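Local coordinates for VC0179-like protein (Escherichia coli, PDB 4XJ6), which is a dinucleotide cyclase, a bacterial homologue of cyclic GMP-AMP synthase that probably joins GTP and ATP into cyclic GMP-AMP with the help of magnesium, at residues 53-57 with 58-62. Numbering follows the deposited sequence.
Sequences IDVRR and QALTL
Asp54 and Gln58, one turn apart at the C-terminal end of a long helix, run alongside each other in the same direction. Their carboxylate and amide planes are stacked and 20° apart, and Gln58 OE1 lies 3.9 Å from the carboxylate carbon Asp54 CG and 3.6 Å from Asp54 CB. In Gln58, CG lies anti to the carbonyl carbon (chi1 -57°) and the chain runs extended beyond it, which carries the amide back along the helix to the carboxylate. The backbone bond from Gln58 N to Asp54 O (2.7 Å) completes the last turn. Ala59 then takes a left-handed backbone conformation and turns the chain round, and Leu60 N bonds to Val55 O at 3.2 Å. The turn brings Leu60 back against the helix: its CG sits 3.3 Å from Asp54 O and its CD1 3.6 Å from Asp54 CB, while CD1 meets Val55 CG2 more loosely at 4.4 Å. The C-cap is thus of Schellman type in its 6→1 bond and its Leu60-Val55 contact. This surface turn ends helix 24-57 and leads into helix 62-69, where Thr61 is the N-cap and bonds Ser64. Val55 is buried against Val65 of helix 62-69 and Ile89 of helix 79-90, Lys68 packs on Gln58 and Leu60 and forms a long, weak ion pair with Asp54 OD2, and Arg56 forms salt bridges to Asp94 and Asp98 at helix 94-102.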
loop_
_atom_site.group_PDB
_atom_site.type_symbol
_atom_site.label_atom_id
_atom_site.label_comp_id
_atom_site.label_asym_id
_atom_site.label_seq_id
_atom_site.Cartn_x
_atom_site.Cartn_y
_atom_site.Cartn_z
ATOM N N ILE A 53 31.503 7.530 7.151
ATOM C CA ILE A 53 32.828 6.979 7.403
ATOM C C ILE A 53 33.847 8.102 7.544
ATOM O O ILE A 53 34.570 8.178 8.536
ATOM C CB ILE A 53 33.279 6.025 6.274
ATOM C CG1 ILE A 53 32.388 4.786 6.232
ATOM C CG2 ILE A 53 34.727 5.611 6.471
ATOM C CD1 ILE A 53 32.672 3.859 5.064
ATOM N N ASP A 54 33.879 8.980 6.545
ATOM C CA ASP A 54 34.853 10.065 6.480
ATOM C C ASP A 54 34.779 11.015 7.675
ATOM O O ASP A 54 35.786 11.620 8.046
ATOM C CB ASP A 54 34.668 10.858 5.185
ATOM C CG ASP A 54 34.879 10.008 3.944
ATOM O OD1 ASP A 54 35.523 8.943 4.050
ATOM O OD2 ASP A 54 34.403 10.410 2.860
ATOM N N VAL A 55 33.591 11.146 8.264
ATOM C CA VAL A 55 33.387 12.018 9.419
ATOM C C VAL A 55 34.333 11.670 10.562
ATOM O O VAL A 55 35.112 12.509 11.007
ATOM C CB VAL A 55 31.929 11.948 9.933
ATOM C CG1 VAL A 55 31.828 12.488 11.355
ATOM C CG2 VAL A 55 31.003 12.719 9.012
ATOM N N ARG A 56 34.271 10.426 11.026
ATOM C CA ARG A 56 35.107 9.999 12.139
ATOM C C ARG A 56 36.504 9.632 11.655
ATOM O O ARG A 56 37.471 9.697 12.413
ATOM C CB ARG A 56 34.474 8.814 12.874
ATOM C CG ARG A 56 34.351 7.547 12.040
ATOM C CD ARG A 56 34.585 6.315 12.896
ATOM N NE ARG A 56 33.702 6.288 14.055
ATOM C CZ ARG A 56 32.678 5.454 14.195
ATOM N NH1 ARG A 56 32.411 4.565 13.248
ATOM N NH2 ARG A 56 31.925 5.504 15.283
ATOM N N ARG A 57 36.606 9.253 10.388
ATOM C CA ARG A 57 37.883 8.845 9.822
ATOM C C ARG A 57 38.802 10.043 9.611
ATOM O O ARG A 57 39.970 10.014 9.998
ATOM C CB ARG A 57 37.672 8.106 8.499
ATOM C CG ARG A 57 38.882 7.327 8.021
ATOM C CD ARG A 57 39.330 6.315 9.064
ATOM N NE ARG A 57 38.270 5.373 9.404
ATOM C CZ ARG A 57 38.367 4.454 10.358
ATOM N NH1 ARG A 57 39.480 4.354 11.071
ATOM N NH2 ARG A 57 37.352 3.637 10.601
ATOM N N GLN A 58 38.270 11.101 9.008
ATOM C CA GLN A 58 39.085 12.250 8.628
ATOM C C GLN A 58 38.828 13.484 9.494
ATOM O O GLN A 58 39.276 14.582 9.160
ATOM C CB GLN A 58 38.847 12.588 7.154
ATOM C CG GLN A 58 39.123 11.423 6.210
ATOM C CD GLN A 58 38.695 11.708 4.784
ATOM O OE1 GLN A 58 37.787 12.503 4.540
ATOM N NE2 GLN A 58 39.350 11.056 3.830
ATOM N N ALA A 59 38.112 13.294 10.602
ATOM C CA ALA A 59 37.823 14.366 11.560
ATOM C C ALA A 59 37.231 15.599 10.878
ATOM O O ALA A 59 37.636 16.730 11.155
ATOM C CB ALA A 59 39.082 14.741 12.328
ATOM N N LEU A 60 36.266 15.364 9.995
ATOM C CA LEU A 60 35.687 16.417 9.168
ATOM C C LEU A 60 34.967 17.483 9.979
ATOM O O LEU A 60 34.438 17.211 11.055
ATOM C CB LEU A 60 34.710 15.817 8.156
ATOM C CG LEU A 60 35.243 14.766 7.182
ATOM C CD1 LEU A 60 34.128 14.283 6.270
ATOM C CD2 LEU A 60 36.407 15.318 6.371
ATOM N N THR A 61 34.951 18.699 9.445
ATOM C CA THR A 61 34.119 19.763 9.987
ATOM C C THR A 61 32.693 19.556 9.498
ATOM O O THR A 61 32.456 18.762 8.586
ATOM C CB THR A 61 34.617 21.158 9.568
ATOM O OG1 THR A 61 34.588 21.266 8.139
ATOM C CG2 THR A 61 36.036 21.390 10.059
ATOM N N LEU A 62 31.745 20.261 10.105
ATOM C CA LEU A 62 30.356 20.185 9.674
ATOM C C LEU A 62 30.221 20.708 8.252
ATOM O O LEU A 62 29.467 20.162 7.444
ATOM C CB LEU A 62 29.450 20.977 10.617
ATOM C CG LEU A 62 27.965 21.014 10.241
ATOM C CD1 LEU A 62 27.373 19.608 10.185
ATOM C CD2 LEU A 62 27.194 21.896 11.212
#